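Local coordinates for bifunctional thiamine biosynthesis protein ThiDN (Methanocaldococcus jannaschii DSM 2661, PDB 2PHP) that probably phosphorylates hydroxymethylpyrimidine and, through the C-terminal ThiN domain described here, joins its diphosphate to a thiazole phosphate to make thiamine phosphate, at residues Tyr20-Met25 against Gly63-Val68; Ala38-Phe43 against Glu92-Met97; Ala52-Ile57 against Phe73-His78; Ala80-Ser85 against Ser128-Gly133; Ile99-Gly104 against Lys156-Arg161. All blocks are in the same frame, centred on the assembly; numbering follows the deposited sequence.

Interaction 1 (Tyr20-Met25 against Gly63-Val68)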
# COMPACT_ATOMS: atom_id res chain seq x y z
N TYR B 20 0.85 -14.74 -3.43
CA TYR B 20 -0.57 -14.77 -3.78
C TYR B 20 -1.26 -15.83 -2.90
O TYR B 20 -2.39 -15.63 -2.46
CB TYR B 20 -0.73 -15.11 -5.26
CG TYR B 20 -2.15 -15.40 -5.71
CD1 TYR B 20 -3.03 -14.37 -6.04
CD2 TYR B 20 -2.61 -16.72 -5.80
CE1 TYR B 20 -4.34 -14.65 -6.45
CE2 TYR B 20 -3.90 -17.01 -6.21
CZ TYR B 20 -4.77 -15.98 -6.54
OH TYR B 20 -6.05 -16.29 -6.94
N LEU B 21 -0.56 -16.93 -2.65
CA LEU B 21 -1.11 -18.00 -1.81
C LEU B 21 -1.13 -17.57 -0.35
O LEU B 21 -2.07 -17.86 0.39
CB LEU B 21 -0.28 -19.28 -1.95
CG LEU B 21 -0.35 -20.04 -3.29
CD1 LEU B 21 0.60 -21.24 -3.27
CD2 LEU B 21 -1.78 -20.49 -3.53
N LEU B 22 -0.08 -16.86 0.06
CA LEU B 22 0.03 -16.39 1.44
C LEU B 22 -1.11 -15.43 1.77
O LEU B 22 -1.70 -15.51 2.85
CB LEU B 22 1.37 -15.69 1.64
CG LEU B 22 2.20 -16.05 2.88
CD1 LEU B 22 1.31 -16.09 4.11
CD2 LEU B 22 2.87 -17.40 2.68
N LYS B 23 -1.42 -14.52 0.85
CA LYS B 23 -2.47 -13.54 1.08
C LYS B 23 -3.83 -14.19 1.31
O LYS B 23 -4.73 -13.55 1.85
CB LYS B 23 -2.56 -12.56 -0.10
CG LYS B 23 -1.34 -11.66 -0.23
CD LYS B 23 -1.43 -10.69 -1.41
CE LYS B 23 -2.53 -9.65 -1.22
NZ LYS B 23 -3.88 -10.26 -1.18
N LYS B 24 -3.98 -15.45 0.90
CA LYS B 24 -5.23 -16.18 1.07
C LYS B 24 -5.27 -16.96 2.37
O LYS B 24 -6.30 -17.52 2.74
CB LYS B 24 -5.45 -17.17 -0.08
CG LYS B 24 -5.80 -16.52 -1.42
CD LYS B 24 -6.27 -17.56 -2.42
CE LYS B 24 -6.77 -16.91 -3.70
NZ LYS B 24 -7.53 -17.84 -4.58
N MSE B 25 -4.12 -17.04 3.03
CA MSE B 25 -4.00 -17.78 4.28
C MSE B 25 -4.32 -16.93 5.50
O MSE B 25 -4.25 -15.71 5.45
CB MSE B 25 -2.57 -18.30 4.44
CG MSE B 25 -2.36 -19.75 4.06
SE MSE B 25 -0.47 -20.14 4.03
CE MSE B 25 -0.28 -20.10 2.12
N GLY B 63 -6.31 -6.80 12.68
CA GLY B 63 -6.62 -8.14 12.22
C GLY B 63 -6.01 -8.42 10.87
O GLY B 63 -6.07 -7.58 9.98
N GLY B 64 -5.41 -9.59 10.71
CA GLY B 64 -4.79 -9.93 9.44
C GLY B 64 -3.33 -9.52 9.44
O GLY B 64 -2.71 -9.41 10.49
N PHE B 65 -2.79 -9.27 8.25
CA PHE B 65 -1.40 -8.88 8.12
C PHE B 65 -1.16 -8.04 6.87
O PHE B 65 -2.03 -7.95 6.00
CB PHE B 65 -0.53 -10.14 8.07
CG PHE B 65 -0.88 -11.09 6.96
CD1 PHE B 65 -0.15 -11.09 5.77
CD2 PHE B 65 -1.94 -11.98 7.09
CE1 PHE B 65 -0.46 -11.97 4.73
CE2 PHE B 65 -2.27 -12.86 6.05
CZ PHE B 65 -1.53 -12.86 4.87
N TYR B 66 0.01 -7.41 6.79
CA TYR B 66 0.37 -6.58 5.65
C TYR B 66 1.60 -7.15 4.95
O TYR B 66 2.59 -7.54 5.61
CB TYR B 66 0.75 -5.16 6.09
CG TYR B 66 -0.33 -4.36 6.76
CD1 TYR B 66 -1.42 -3.87 6.04
CD2 TYR B 66 -0.24 -4.03 8.12
CE1 TYR B 66 -2.39 -3.08 6.65
CE2 TYR B 66 -1.20 -3.24 8.73
CZ TYR B 66 -2.27 -2.77 7.98
OH TYR B 66 -3.22 -1.96 8.57
N ILE B 67 1.56 -7.21 3.62
CA ILE B 67 2.71 -7.66 2.85
C ILE B 67 3.30 -6.36 2.30
O ILE B 67 2.71 -5.70 1.45
CB ILE B 67 2.30 -8.62 1.73
CG1 ILE B 67 1.65 -9.86 2.36
CG2 ILE B 67 3.53 -9.04 0.94
CD1 ILE B 67 1.31 -10.96 1.40
N VAL B 68 4.47 -6.00 2.82
CA VAL B 68 5.11 -4.73 2.47
C VAL B 68 6.33 -4.78 1.54
O VAL B 68 7.26 -5.56 1.77
CB VAL B 68 5.54 -3.99 3.77
CG1 VAL B 68 5.97 -2.54 3.46
CG2 VAL B 68 4.39 -4.01 4.79
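Phe-65 carries this contact with the edge of its ring. From CB, the chain takes the crowded position with CG between the backbone N and the carbonyl carbon (chi1 58°), which sends the ring across to segment 20-25. On one flank CD1 packs on Ile-57 of the neighbouring strand. On the other, CE2 reaches Met-25 O at 3.5 Å, the oxygen lying in the ring plane. The tip, CZ, comes 3.3 Å from Leu-22 O, again near the plane, and has Leu-22 CD1 as a looser apolar neighbour at 4.4 Å. Leu-22 O is meanwhile held by Met-25 N at 2.9 Å, the bond that closes a type I turn, so the aryl edge faces a carbonyl already fixed in direction. An alanine here would take away the ring edge that meets both carbonyls and Leu-22, and would probably leave the turn less firmly seated on the strand. Alongside, Lys-23 crosses Ile-67 obliquely, while its NZ forms a salt bridge with Asp-70 of the third subunit. The arrangement joins the C-terminal part of helix 8-22 and the type I turn from Leu-22 to Met-25 to a beta hairpin of strands 57-59 and 65-67 near a subunit interface.

Interaction 2 (Ala38-Phe43 against Glu92-Met97)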
# COMPACT_ATOMS: atom_id res chain seq x y z
N ALA B 38 12.19 -15.68 0.54
CA ALA B 38 13.21 -15.52 -0.48
C ALA B 38 13.46 -16.78 -1.30
O ALA B 38 13.22 -17.91 -0.85
CB ALA B 38 14.51 -15.08 0.17
N GLU B 39 13.97 -16.58 -2.51
CA GLU B 39 14.28 -17.68 -3.40
C GLU B 39 15.48 -17.26 -4.24
O GLU B 39 15.58 -16.10 -4.67
CB GLU B 39 13.10 -18.02 -4.30
CG GLU B 39 13.28 -19.33 -5.08
CD GLU B 39 12.08 -19.66 -5.96
OE1 GLU B 39 10.94 -19.69 -5.45
OE2 GLU B 39 12.28 -19.90 -7.18
N SER B 40 16.39 -18.20 -4.46
CA SER B 40 17.58 -17.92 -5.23
C SER B 40 17.61 -18.64 -6.56
O SER B 40 16.82 -19.56 -6.82
CB SER B 40 18.82 -18.36 -4.46
OG SER B 40 18.91 -19.78 -4.48
N LEU B 41 18.54 -18.21 -7.40
CA LEU B 41 18.76 -18.84 -8.69
C LEU B 41 19.58 -20.07 -8.28
O LEU B 41 20.10 -20.14 -7.16
CB LEU B 41 19.62 -17.94 -9.57
CG LEU B 41 19.00 -16.70 -10.20
CD1 LEU B 41 20.11 -15.78 -10.72
CD2 LEU B 41 18.05 -17.11 -11.33
N PRO B 42 19.69 -21.07 -9.17
CA PRO B 42 20.48 -22.25 -8.80
C PRO B 42 21.94 -21.83 -8.56
O PRO B 42 22.43 -20.91 -9.21
CB PRO B 42 20.31 -23.17 -10.01
CG PRO B 42 18.96 -22.77 -10.55
CD PRO B 42 19.01 -21.27 -10.46
N PHE B 43 22.62 -22.50 -7.63
CA PHE B 43 24.02 -22.20 -7.33
C PHE B 43 24.26 -20.70 -7.15
O PHE B 43 25.09 -20.10 -7.84
CB PHE B 43 24.92 -22.74 -8.45
CG PHE B 43 24.77 -24.23 -8.67
CD1 PHE B 43 25.30 -25.14 -7.76
CD2 PHE B 43 24.02 -24.71 -9.74
CE1 PHE B 43 25.08 -26.51 -7.91
CE2 PHE B 43 23.80 -26.08 -9.89
CZ PHE B 43 24.33 -26.98 -8.96
N GLU B 92 19.70 -28.17 -4.38
CA GLU B 92 18.31 -28.14 -4.80
C GLU B 92 17.49 -27.17 -3.95
O GLU B 92 16.41 -26.75 -4.34
CB GLU B 92 17.67 -29.53 -4.68
CG GLU B 92 17.70 -30.38 -5.95
CD GLU B 92 16.86 -31.64 -5.81
OE1 GLU B 92 16.72 -32.37 -6.82
OE2 GLU B 92 16.33 -31.92 -4.71
N ILE B 93 18.01 -26.82 -2.78
CA ILE B 93 17.32 -25.90 -1.87
C ILE B 93 17.58 -24.43 -2.25
O ILE B 93 18.69 -23.93 -2.08
CB ILE B 93 17.76 -26.16 -0.42
CG1 ILE B 93 17.38 -27.60 -0.03
CG2 ILE B 93 17.11 -25.16 0.53
CD1 ILE B 93 15.87 -27.86 -0.05
N ARG B 94 16.56 -23.76 -2.78
CA ARG B 94 16.69 -22.36 -3.20
C ARG B 94 15.77 -21.37 -2.47
O ARG B 94 15.82 -20.18 -2.75
CB ARG B 94 16.43 -22.25 -4.71
CG ARG B 94 17.32 -23.14 -5.56
CD ARG B 94 17.02 -23.01 -7.05
NE ARG B 94 15.69 -23.49 -7.42
CZ ARG B 94 14.64 -22.71 -7.66
NH1 ARG B 94 14.77 -21.40 -7.57
NH2 ARG B 94 13.47 -23.24 -7.98
N ALA B 95 14.94 -21.85 -1.55
CA ALA B 95 14.01 -20.94 -0.86
C ALA B 95 13.88 -21.10 0.64
O ALA B 95 14.09 -22.19 1.20
CB ALA B 95 12.63 -21.05 -1.50
N CYS B 96 13.50 -20.01 1.30
CA CYS B 96 13.33 -19.99 2.74
C CYS B 96 12.42 -18.85 3.21
O CYS B 96 12.39 -17.77 2.62
CB CYS B 96 14.70 -19.85 3.41
SG CYS B 96 14.66 -19.66 5.22
N MSE B 97 11.68 -19.13 4.28
CA MSE B 97 10.78 -18.14 4.88
C MSE B 97 10.87 -18.28 6.39
O MSE B 97 10.82 -19.40 6.90
CB MSE B 97 9.33 -18.39 4.45
CG MSE B 97 8.34 -17.51 5.18
SE MSE B 97 6.54 -17.71 4.53
CE MSE B 97 5.69 -16.22 5.44
O HOH W 1 20.31 -22.13 -3.57
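Arg-94 NH1 is the centre of the first shell, gripped by two oxygens from the facing segment. Ser-40 O takes one bond at 2.9 Å, lying in the guanidinium plane with NH1 nearly along its C=O axis. Glu-39 OE2 takes the other, also 2.9 Å, in a salt bridge where NH1 comes from above the carboxylate; the two flat groups stand 78° apart. A bend at chi3 (-66°) turns the guanidinium to these partners, and Pro-42 CG flanks the chain at 4.0 Å from Arg-94 CD.

The second shell is backbone. Ser-40 N donates to Arg-94 O at 2.7 Å, and Ala-38 and Cys-96 form an antiparallel hydrogen-bonded pair through both of their amides. Between that pair and the Ser-40 bond, Glu-39 faces Ala-95 as a non-hydrogen-bonded pair. Toward the next strand, Arg-94 and Ala-95 both oppose Gly-164, a classic beta bulge that places the arginine at the entry to strand 95-100. A water bridges Ser-40 OG (2.9 Å) and Ile-93 O (2.8 Å), while the same hydroxyl donates to Leu-41 O.

Farther out, the carboxylate is itself positioned: Glu-39 OE1 accepts from Ala-167 N, at the start of helix 167-185, and OE2 also accepts from Asn-14 ND2 on helix 8-22. With a guanidinium, an amide and a helix N terminus all turned to it, the buried carboxylate probably stays ionised, its charge balanced by Arg-94 rather than by solvent.

Interaction 3 (Ala52-Ile57 against Phe73-His78)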
# COMPACT_ATOMS: atom_id res chain seq x y z
N ALA B 52 13.64 -11.33 -2.78
CA ALA B 52 12.71 -11.32 -1.64
C ALA B 52 12.04 -9.95 -1.49
O ALA B 52 12.30 -9.05 -2.29
CB ALA B 52 13.46 -11.66 -0.37
N LEU B 53 11.20 -9.79 -0.47
CA LEU B 53 10.51 -8.52 -0.25
C LEU B 53 11.47 -7.44 0.21
O LEU B 53 12.37 -7.70 0.99
CB LEU B 53 9.40 -8.67 0.80
CG LEU B 53 8.23 -9.56 0.39
CD1 LEU B 53 7.28 -9.77 1.56
CD2 LEU B 53 7.51 -8.94 -0.78
N THR B 54 11.27 -6.22 -0.29
CA THR B 54 12.11 -5.09 0.10
C THR B 54 11.65 -4.66 1.49
O THR B 54 12.39 -4.02 2.23
CB THR B 54 11.97 -3.93 -0.92
OG1 THR B 54 10.58 -3.69 -1.17
CG2 THR B 54 12.68 -4.28 -2.23
N GLY B 55 10.41 -5.01 1.83
CA GLY B 55 9.88 -4.71 3.15
C GLY B 55 9.81 -6.04 3.88
O GLY B 55 10.79 -6.79 3.91
N ARG B 56 8.66 -6.36 4.46
CA ARG B 56 8.46 -7.62 5.17
C ARG B 56 6.97 -7.86 5.37
O ARG B 56 6.16 -7.01 5.04
CB ARG B 56 9.17 -7.60 6.53
CG ARG B 56 10.59 -8.18 6.45
CD ARG B 56 11.12 -8.60 7.81
NE ARG B 56 12.35 -9.39 7.67
CZ ARG B 56 12.93 -10.07 8.66
NH1 ARG B 56 12.41 -10.06 9.88
NH2 ARG B 56 14.02 -10.78 8.41
N ILE B 57 6.63 -9.03 5.90
CA ILE B 57 5.24 -9.34 6.17
C ILE B 57 5.06 -9.04 7.65
O ILE B 57 5.77 -9.60 8.49
CB ILE B 57 4.93 -10.82 5.88
CG1 ILE B 57 5.19 -11.09 4.40
CG2 ILE B 57 3.47 -11.13 6.25
CD1 ILE B 57 5.19 -12.54 4.03
N PHE B 73 15.71 -8.77 -6.39
CA PHE B 73 16.94 -9.49 -6.11
C PHE B 73 17.82 -8.63 -5.21
O PHE B 73 17.89 -7.42 -5.37
CB PHE B 73 17.68 -9.82 -7.40
CG PHE B 73 17.17 -11.05 -8.07
CD1 PHE B 73 17.66 -12.30 -7.71
CD2 PHE B 73 16.15 -10.97 -9.02
CE1 PHE B 73 17.14 -13.46 -8.27
CE2 PHE B 73 15.62 -12.12 -9.58
CZ PHE B 73 16.11 -13.37 -9.21
N GLY B 74 18.51 -9.28 -4.28
CA GLY B 74 19.37 -8.55 -3.38
C GLY B 74 18.62 -7.87 -2.26
O GLY B 74 19.21 -7.21 -1.43
N ALA B 75 17.30 -8.04 -2.22
CA ALA B 75 16.53 -7.41 -1.16
C ALA B 75 16.90 -7.89 0.24
O ALA B 75 17.01 -7.08 1.16
CB ALA B 75 15.03 -7.59 -1.39
N SER B 76 17.14 -9.19 0.41
CA SER B 76 17.45 -9.73 1.74
C SER B 76 18.77 -10.48 1.96
O SER B 76 18.88 -11.66 1.65
CB SER B 76 16.29 -10.62 2.21
OG SER B 76 16.55 -11.17 3.50
N GLU B 77 19.77 -9.80 2.52
CA GLU B 77 21.04 -10.45 2.82
C GLU B 77 20.83 -11.51 3.91
O GLU B 77 21.40 -12.59 3.85
CB GLU B 77 22.06 -9.43 3.31
CG GLU B 77 22.69 -8.62 2.20
CD GLU B 77 23.39 -7.38 2.72
OE1 GLU B 77 24.21 -7.51 3.65
OE2 GLU B 77 23.13 -6.28 2.18
N HIS B 78 19.99 -11.17 4.88
CA HIS B 78 19.68 -12.05 6.01
C HIS B 78 19.23 -13.46 5.60
O HIS B 78 19.91 -14.43 5.92
CB HIS B 78 18.61 -11.40 6.89
CG HIS B 78 18.28 -12.20 8.12
ND1 HIS B 78 19.14 -12.31 9.19
CD2 HIS B 78 17.18 -12.93 8.43
CE1 HIS B 78 18.58 -13.08 10.12
NE2 HIS B 78 17.40 -13.47 9.68
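Thr-54 OG1 is the best-held polar atom, and two bonds grip it: Asp-70 N donates to it from the same chain, and Tyr-66 OH of the second subunit is its hydrogen-bonding partner across the interface. The oxygen occupies the crowded position between the backbone N and the carbonyl carbon (chi1 48°). That choice places CG2 beside the backbone N, where it meets Ala-75 CB at 4.1 Å.

The same Ala-75 methyl is the main wedge of the contact. Ala-75 CB sits 3.2 Å from Ala-52 O and 3.6 Å from Leu-53 O, pressing on successive carbonyls of the strand. Next to it Ser-76 CB approaches Ala-52 CB at 4.0 Å. Ser-76 OG, swung anti to its own backbone N (chi1 180°), turns instead into the helix and accepts from Ile-79 N, the N-cap bond.

At the far end Arg-56 stretches out and crosses His-78 at about a right angle. Its NH2 lies 3.8 Å from His-78 CD2, which is in the guanidinium plane, while the two planes are inclined by 60°. This is a van der Waals approach; the guanidinium's strongest polar partner is Val-33 O, which accepts from NH1. The nearby positive charge of Arg-56 would probably disfavour protonation of His-78.

The whole is an N-capped helix start, that of helix 77-87, lodged against the end of strand 50-53 in the mixed sheet, beside the second subunit.

Interaction 4 (Ala80-Ser85 against Ser128-Gly133)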
# COMPACT_ATOMS: atom_id res chain seq x y z
N ALA B 80 19.22 -14.58 2.68
CA ALA B 80 20.13 -15.04 1.64
C ALA B 80 21.25 -15.88 2.27
O ALA B 80 21.64 -16.91 1.72
CB ALA B 80 20.72 -13.85 0.90
N LYS B 81 21.75 -15.43 3.42
CA LYS B 81 22.82 -16.16 4.12
C LYS B 81 22.36 -17.58 4.44
O LYS B 81 23.14 -18.52 4.37
CB LYS B 81 23.20 -15.45 5.43
CG LYS B 81 23.90 -14.10 5.27
CD LYS B 81 24.26 -13.54 6.64
CE LYS B 81 24.66 -12.07 6.59
NZ LYS B 81 25.93 -11.86 5.84
N ILE B 82 21.08 -17.73 4.78
CA ILE B 82 20.56 -19.05 5.10
C ILE B 82 20.51 -19.94 3.85
O ILE B 82 20.98 -21.08 3.87
CB ILE B 82 19.14 -18.97 5.71
CG1 ILE B 82 19.20 -18.25 7.06
CG2 ILE B 82 18.57 -20.38 5.87
CD1 ILE B 82 17.81 -17.87 7.63
N ILE B 83 19.94 -19.42 2.76
CA ILE B 83 19.84 -20.18 1.52
C ILE B 83 21.20 -20.57 0.94
O ILE B 83 21.43 -21.72 0.59
CB ILE B 83 19.03 -19.41 0.46
CG1 ILE B 83 17.59 -19.21 0.97
CG2 ILE B 83 19.03 -20.18 -0.86
CD1 ILE B 83 16.76 -18.24 0.17
N LEU B 84 22.12 -19.61 0.84
CA LEU B 84 23.44 -19.91 0.32
C LEU B 84 24.17 -20.92 1.18
O LEU B 84 24.93 -21.74 0.67
CB LEU B 84 24.28 -18.64 0.18
CG LEU B 84 24.07 -17.90 -1.15
CD1 LEU B 84 22.61 -17.46 -1.27
CD2 LEU B 84 25.00 -16.70 -1.23
N SER B 85 23.93 -20.88 2.50
CA SER B 85 24.57 -21.84 3.40
C SER B 85 23.99 -23.23 3.19
O SER B 85 24.72 -24.21 3.05
CB SER B 85 24.38 -21.42 4.86
OG SER B 85 25.14 -20.27 5.18
N SER B 128 29.14 -15.24 10.90
CA SER B 128 27.81 -14.70 10.72
C SER B 128 26.86 -15.70 11.38
O SER B 128 26.87 -16.88 11.03
CB SER B 128 27.48 -14.58 9.23
OG SER B 128 26.08 -14.63 9.01
N THR B 129 26.06 -15.24 12.33
CA THR B 129 25.13 -16.13 13.02
C THR B 129 24.33 -17.00 12.05
O THR B 129 24.21 -18.20 12.25
CB THR B 129 24.12 -15.35 13.87
OG1 THR B 129 24.80 -14.40 14.70
CG2 THR B 129 23.33 -16.31 14.76
N MSE B 130 23.79 -16.39 11.00
CA MSE B 130 22.97 -17.13 10.04
C MSE B 130 23.72 -18.15 9.20
O MSE B 130 23.18 -19.20 8.86
CB MSE B 130 22.21 -16.17 9.12
CG MSE B 130 21.09 -15.40 9.83
SE MSE B 130 19.71 -16.56 10.63
CE MSE B 130 20.44 -16.63 12.43
N GLU B 131 24.98 -17.87 8.85
CA GLU B 131 25.75 -18.81 8.05
C GLU B 131 26.19 -19.97 8.94
O GLU B 131 26.02 -21.15 8.60
CB GLU B 131 26.97 -18.12 7.45
CG GLU B 131 26.66 -16.76 6.85
CD GLU B 131 27.85 -16.11 6.17
OE1 GLU B 131 28.98 -16.24 6.68
OE2 GLU B 131 27.64 -15.46 5.13
N TRP B 132 26.73 -19.63 10.10
CA TRP B 132 27.21 -20.62 11.05
C TRP B 132 26.08 -21.51 11.59
O TRP B 132 26.22 -22.73 11.64
CB TRP B 132 27.90 -19.91 12.22
CG TRP B 132 28.12 -20.79 13.39
CD1 TRP B 132 29.13 -21.68 13.57
CD2 TRP B 132 27.25 -20.93 14.51
NE1 TRP B 132 28.95 -22.38 14.74
CE2 TRP B 132 27.80 -21.94 15.34
CE3 TRP B 132 26.06 -20.31 14.91
CZ2 TRP B 132 27.19 -22.34 16.54
CZ3 TRP B 132 25.45 -20.71 16.10
CH2 TRP B 132 26.02 -21.71 16.90
N GLY B 133 24.98 -20.88 11.99
CA GLY B 133 23.85 -21.63 12.53
C GLY B 133 23.24 -22.60 11.53
O GLY B 133 22.87 -23.72 11.88
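Ile-82 and Met-130 make the tight, buried part of this contact. Their side chains run side by side and point the same way. The selenium of Met-130, a selenomethionine bent at chi2 and chi3, rests 3.8 Å from Ile-82 CD1 and only slightly farther from CG1. Both residues also lie on Arg-161 of strand 159-164, so the pair is closed in between the helices and the sheet.

Close fit extends to Ser-85. Its hydroxyl donates to Lys-81 O at 2.8 Å, in the plane of a carbonyl that accepts from Ser-85 N as well. Folded back onto its own helix in this way, Ser-85 OG still sits 3.3 Å from Glu-131 CA.

The two helices, 77-87 and 129-141, pack side by side over one face of the mixed sheet, an alpha/beta layer in which both helices run in roughly the same direction. The axes of their touching segments approach to 8.2 Å and cross at -27°, with Lys-81 and Ile-82 opposite Glu-131 and Met-130.

Away from the sheet the charged ends are loose. Lys-81 crosses Glu-131 obliquely; its CB is 4.0 Å from Glu-131 CG, and NZ stops 4.0 Å from OE2, beyond salt-bridge range, so any attraction there is probably weak, the glutamate being exposed. The exception is Lys-81 CD, which approaches Ser-128 OG to 3.2 Å. Ser-128 is the N-cap residue of helix 129-141, though the bond its OG accepts from Glu-131 N is long and weak.

Interaction 5 (Ile99-Gly104 against Lys156-Arg161)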
# COMPACT_ATOMS: atom_id res chain seq x y z
N ILE B 99 9.32 -17.79 10.13
CA ILE B 99 8.02 -17.64 10.78
C ILE B 99 8.18 -17.68 12.30
O ILE B 99 9.22 -18.07 12.82
CB ILE B 99 7.03 -18.75 10.35
CG1 ILE B 99 7.48 -20.10 10.88
CG2 ILE B 99 6.93 -18.79 8.83
CD1 ILE B 99 6.53 -21.23 10.51
N LYS B 100 7.14 -17.24 13.00
CA LYS B 100 7.17 -17.20 14.45
C LYS B 100 7.45 -18.57 15.08
O LYS B 100 6.96 -19.61 14.61
CB LYS B 100 5.86 -16.63 14.97
CG LYS B 100 5.80 -16.44 16.46
CD LYS B 100 4.39 -16.07 16.89
CE LYS B 100 4.34 -15.73 18.38
NZ LYS B 100 2.94 -15.43 18.78
N TYR B 101 8.24 -18.56 16.14
CA TYR B 101 8.61 -19.77 16.85
C TYR B 101 7.65 -20.13 17.97
O TYR B 101 7.04 -19.25 18.57
CB TYR B 101 10.01 -19.60 17.44
CG TYR B 101 10.37 -20.67 18.44
CD1 TYR B 101 10.88 -21.91 18.03
CD2 TYR B 101 10.22 -20.45 19.81
CE1 TYR B 101 11.22 -22.89 18.95
CE2 TYR B 101 10.56 -21.42 20.74
CZ TYR B 101 11.07 -22.64 20.31
OH TYR B 101 11.45 -23.60 21.22
N ASP B 102 7.54 -21.42 18.26
CA ASP B 102 6.68 -21.92 19.34
C ASP B 102 7.11 -23.35 19.68
O ASP B 102 7.04 -24.24 18.83
CB ASP B 102 5.21 -21.90 18.93
CG ASP B 102 4.28 -22.44 20.02
OD1 ASP B 102 4.43 -23.62 20.42
OD2 ASP B 102 3.41 -21.68 20.48
N GLY B 103 7.56 -23.55 20.92
CA GLY B 103 8.01 -24.86 21.36
C GLY B 103 7.01 -26.00 21.17
O GLY B 103 7.36 -27.07 20.66
N GLY B 104 5.77 -25.76 21.59
CA GLY B 104 4.75 -26.78 21.44
C GLY B 104 4.55 -27.14 19.99
O GLY B 104 4.41 -28.31 19.64
N LYS B 156 17.51 -11.35 20.84
CA LYS B 156 17.02 -12.03 19.64
C LYS B 156 15.83 -12.94 19.92
O LYS B 156 15.90 -13.84 20.75
CB LYS B 156 18.15 -12.88 19.04
CG LYS B 156 19.33 -12.08 18.52
CD LYS B 156 18.96 -11.32 17.26
CE LYS B 156 20.15 -10.53 16.72
NZ LYS B 156 19.82 -9.84 15.45
N GLU B 157 14.73 -12.69 19.21
CA GLU B 157 13.55 -13.50 19.41
C GLU B 157 13.74 -14.85 18.70
O GLU B 157 14.38 -14.92 17.65
CB GLU B 157 12.32 -12.75 18.86
CG GLU B 157 11.72 -13.30 17.58
CD GLU B 157 10.60 -12.42 17.04
OE1 GLU B 157 10.90 -11.29 16.58
OE2 GLU B 157 9.43 -12.83 17.09
N PRO B 158 13.22 -15.94 19.30
CA PRO B 158 13.36 -17.27 18.69
C PRO B 158 12.75 -17.29 17.28
O PRO B 158 11.91 -16.44 16.95
CB PRO B 158 12.63 -18.18 19.68
CG PRO B 158 11.64 -17.27 20.34
CD PRO B 158 12.46 -16.02 20.55
N MSE B 159 13.15 -18.25 16.46
CA MSE B 159 12.64 -18.31 15.08
C MSE B 159 12.55 -19.71 14.47
O MSE B 159 13.34 -20.59 14.80
CB MSE B 159 13.55 -17.48 14.17
CG MSE B 159 12.90 -17.06 12.86
SE MSE B 159 11.59 -15.67 13.21
CE MSE B 159 12.80 -14.42 14.07
N ILE B 160 11.58 -19.89 13.58
CA ILE B 160 11.43 -21.14 12.85
C ILE B 160 11.66 -20.77 11.39
O ILE B 160 11.01 -19.87 10.86
CB ILE B 160 10.02 -21.75 12.96
CG1 ILE B 160 9.80 -22.34 14.36
CG2 ILE B 160 9.86 -22.85 11.90
CD1 ILE B 160 8.38 -22.80 14.60
N ARG B 161 12.60 -21.44 10.74
CA ARG B 161 12.89 -21.17 9.34
C ARG B 161 12.49 -22.39 8.50
O ARG B 161 12.97 -23.50 8.74
CB ARG B 161 14.37 -20.82 9.19
CG ARG B 161 14.80 -19.70 10.14
CD ARG B 161 16.31 -19.49 10.18
NE ARG B 161 16.67 -18.43 11.12
CZ ARG B 161 16.74 -18.58 12.45
NH1 ARG B 161 16.48 -19.76 13.01
NH2 ARG B 161 17.03 -17.54 13.21
O HOH W 2 9.33 -15.90 16.97
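The Tyr-101 ring has Gly-103 N over one face, 3.6 Å above the plane and offset toward the rim, and Ile-160 CG1 at its edge, 3.8 Å from CD1. Pro-158 CB comes in obliquely at 3.3 Å from Tyr-101 CD2, the proline crossing the tyrosine at about a right angle. A second flat group, the Arg-161 guanidinium, has Met-159 CB over one face. The setting is an antiparallel strand pair of the mixed sheet, 95-100 beside 159-164, close to the start of helix 103-109, whose N-cap is Asp-102 through a bond from Leu-105 N to OD1.

Ile-99 N donates almost straight to Ile-160 O at 2.8 Å (176° at the hydrogen), and Ile-160 N returns a bond to Ile-99 O. Their side chains share one face, CG1 of Ile-99 lying 3.7 Å from CB of Ile-160. With CG anti to its backbone N, Tyr-101 then fills the corner between Pro-158 and Ile-160. A serine here would remove the ring that packs on Pro-158 and Ile-160, and would probably leave the passage from strand to helix less firmly held. Where the strands part, one water accepts from Tyr-101 N and donates to Glu-157 OE2 and, at 2.6 Å, to Pro-158 O.

In the fold
From the N terminus, helix 8-22 opens interaction 1, which closes only at strand 65-67. Before that, strand 37-40 has opened interaction 2 and strand 50-53 interaction 3. Interaction 1 therefore crosses both, while interaction 3, closing at the start of helix 77-87, is nested inside the loop that interaction 2 completes at strand 95-100. Interaction 4 opens on helix 77-87, crosses interaction 2 and closes at helix 129-141; interaction 5 starts within its loop, crosses it and ends on strand 159-164. Interactions 2 and 5 share strand 95-100 in the sheet, interactions 3 and 4 share helix 77-87, and Arg-161 links interactions 4 and 5. Interactions 1, 3 and 5 also meet the second subunit.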